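Local coordinates for SaTIE-TED (Staphylococcus aureus, PDB 6FX6), which is an LPXTG-anchored surface protein's thioester domain, of unknown function but probably, like other bacterial thioester domains, able to bind host targets covalently, at residues Thr67-Gln72 against Asn76-Ile81. Numbering follows the deposited sequence.
Sequences TLFKDQ and NKLTMI
F69 meets the L78 methyl CD1 with the CD2-CE2 side of its ring, both carbons 3.9 Å from it. The two side chains cross at about a right angle and the methyl approaches the ring obliquely. F69 CB points toward the helix, and CG anti to the carbonyl carbon (chi1 -58°) sets the ring beside L78; L68 CG covers one ring face, 3.7 Å above the centre. F69 also packs on L108, just past helix 94-107, and L78 on I104 within it. This is the loop-to-helix junction of the thioester domain, where the chain leaving strand 59-64 enters helix 72-87. D71 is the N-cap, its OD2 accepting from the backbone N of L74, and R75 NH1 reaches back to the carbonyl O of F69. The first helical turn closes through N76 N to Q72 O, 2.7 Å and nearly straight at 168°. The Q72 and N76 side chains run side by side in the same direction, amide planes almost parallel. One turn further on, N76 O is gripped twice, by M80 N at 2.9 Å and by the T79 hydroxyl OG1 at 2.7 Å.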
loop_
_atom_site.group_PDB
_atom_site.type_symbol
_atom_site.label_atom_id
_atom_site.label_comp_id
_atom_site.label_asym_id
_atom_site.label_seq_id
_atom_site.Cartn_x
_atom_site.Cartn_y
_atom_site.Cartn_z
ATOM N N THR A 67 -16.196 -5.881 -4.565
ATOM C CA THR A 67 -17.634 -6.003 -4.261
ATOM C C THR A 67 -18.210 -4.723 -3.642
ATOM O O THR A 67 -19.391 -4.426 -3.824
ATOM C CB THR A 67 -17.949 -7.187 -3.316
ATOM O OG1 THR A 67 -17.304 -6.991 -2.053
ATOM C CG2 THR A 67 -17.504 -8.514 -3.922
ATOM N N LEU A 68 -17.377 -3.974 -2.920
ATOM C CA LEU A 68 -17.784 -2.708 -2.310
ATOM C C LEU A 68 -17.515 -1.505 -3.221
ATOM O O LEU A 68 -18.382 -0.643 -3.370
ATOM C CB LEU A 68 -17.072 -2.523 -0.970
ATOM C CG LEU A 68 -17.438 -1.306 -0.111
ATOM C CD1 LEU A 68 -18.932 -1.234 0.179
ATOM C CD2 LEU A 68 -16.641 -1.355 1.180
ATOM N N PHE A 69 -16.318 -1.447 -3.810
ATOM C CA PHE A 69 -15.902 -0.319 -4.661
ATOM C C PHE A 69 -15.593 -0.762 -6.085
ATOM O O PHE A 69 -14.656 -1.523 -6.310
ATOM C CB PHE A 69 -14.668 0.366 -4.072
ATOM C CG PHE A 69 -14.871 0.867 -2.673
ATOM C CD1 PHE A 69 -15.792 1.882 -2.411
ATOM C CD2 PHE A 69 -14.151 0.325 -1.608
ATOM C CE1 PHE A 69 -15.992 2.344 -1.117
ATOM C CE2 PHE A 69 -14.345 0.785 -0.314
ATOM C CZ PHE A 69 -15.265 1.795 -0.067
ATOM N N LYS A 70 -16.382 -0.271 -7.038
ATOM C CA LYS A 70 -16.155 -0.541 -8.459
ATOM C C LYS A 70 -14.910 0.170 -9.002
ATOM O O LYS A 70 -14.134 -0.430 -9.747
ATOM C CB LYS A 70 -17.376 -0.123 -9.286
ATOM C CG LYS A 70 -18.605 -0.992 -9.073
ATOM C CD LYS A 70 -19.727 -0.607 -10.033
ATOM C CE LYS A 70 -20.525 -1.814 -10.506
ATOM N NZ LYS A 70 -21.422 -1.468 -11.646
ATOM N N ASP A 71 -14.733 1.438 -8.625
ATOM C CA ASP A 71 -13.654 2.287 -9.158
ATOM C C ASP A 71 -12.268 1.778 -8.738
ATOM O O ASP A 71 -11.932 1.770 -7.547
ATOM C CB ASP A 71 -13.848 3.743 -8.703
ATOM C CG ASP A 71 -12.968 4.724 -9.466
ATOM O OD1 ASP A 71 -13.291 5.040 -10.635
ATOM O OD2 ASP A 71 -11.962 5.193 -8.894
ATOM N N GLN A 72 -11.473 1.360 -9.723
ATOM C CA GLN A 72 -10.159 0.753 -9.475
ATOM C C GLN A 72 -9.130 1.754 -8.940
ATOM O O GLN A 72 -8.310 1.396 -8.098
ATOM C CB GLN A 72 -9.629 0.060 -10.744
ATOM C CG GLN A 72 -8.321 -0.704 -10.535
ATOM C CD GLN A 72 -8.025 -1.743 -11.606
ATOM O OE1 GLN A 72 -8.630 -1.757 -12.681
ATOM N NE2 GLN A 72 -7.077 -2.623 -11.311
ATOM N N ASN A 76 -7.113 1.124 -5.650
ATOM C CA ASN A 76 -5.659 1.319 -5.648
ATOM C C ASN A 76 -5.239 2.300 -4.575
ATOM O O ASN A 76 -4.391 1.976 -3.754
ATOM C CB ASN A 76 -5.143 1.812 -7.013
ATOM C CG ASN A 76 -4.672 0.681 -7.906
ATOM O OD1 ASN A 76 -5.184 0.492 -9.012
ATOM N ND2 ASN A 76 -3.681 -0.074 -7.433
ATOM N N LYS A 77 -5.851 3.482 -4.564
ATOM C CA LYS A 77 -5.472 4.525 -3.604
ATOM C C LYS A 77 -5.666 4.070 -2.150
ATOM O O LYS A 77 -4.795 4.298 -1.311
ATOM C CB LYS A 77 -6.217 5.838 -3.876
ATOM C CG LYS A 77 -5.517 7.062 -3.299
ATOM C CD LYS A 77 -5.894 8.343 -4.036
ATOM C CE LYS A 77 -4.968 9.494 -3.664
ATOM N NZ LYS A 77 -5.159 10.680 -4.547
ATOM N N LEU A 78 -6.784 3.405 -1.867
ATOM C CA LEU A 78 -7.045 2.889 -0.517
ATOM C C LEU A 78 -5.957 1.914 -0.038
ATOM O O LEU A 78 -5.563 1.963 1.128
ATOM C CB LEU A 78 -8.420 2.222 -0.437
ATOM C CG LEU A 78 -9.627 3.159 -0.588
ATOM C CD1 LEU A 78 -10.878 2.362 -0.910
ATOM C CD2 LEU A 78 -9.842 3.999 0.659
ATOM N N THR A 79 -5.470 1.056 -0.934
ATOM C CA THR A 79 -4.401 0.113 -0.596
ATOM C C THR A 79 -3.047 0.824 -0.452
ATOM O O THR A 79 -2.237 0.443 0.399
ATOM C CB THR A 79 -4.288 -1.052 -1.612
ATOM O OG1 THR A 79 -4.016 -0.547 -2.921
ATOM C CG2 THR A 79 -5.578 -1.877 -1.650
HETATM N N MSE A 80 -2.822 1.855 -1.268
HETATM C CA MSE A 80 -1.618 2.699 -1.171
HETATM C C MSE A 80 -1.548 3.417 0.147
HETATM O O MSE A 80 -0.489 3.483 0.771
HETATM C CB MSE A 80 -1.566 3.807 -2.234
HETATM C CG MSE A 80 -1.555 3.357 -3.689
HETATM SE SE MSE A 80 0.069 2.325 -4.034
HETATM C CE MSE A 80 -0.647 0.504 -3.761
ATOM N N ILE A 81 -2.673 3.979 0.573
ATOM C CA ILE A 81 -2.738 4.692 1.846
ATOM C C ILE A 81 -2.539 3.723 3.012
ATOM O O ILE A 81 -1.800 4.027 3.944
ATOM C CB ILE A 81 -4.057 5.482 2.001
ATOM C CG1 ILE A 81 -4.125 6.602 0.951
ATOM C CG2 ILE A 81 -4.157 6.089 3.395
ATOM C CD1 ILE A 81 -5.522 7.118 0.687
#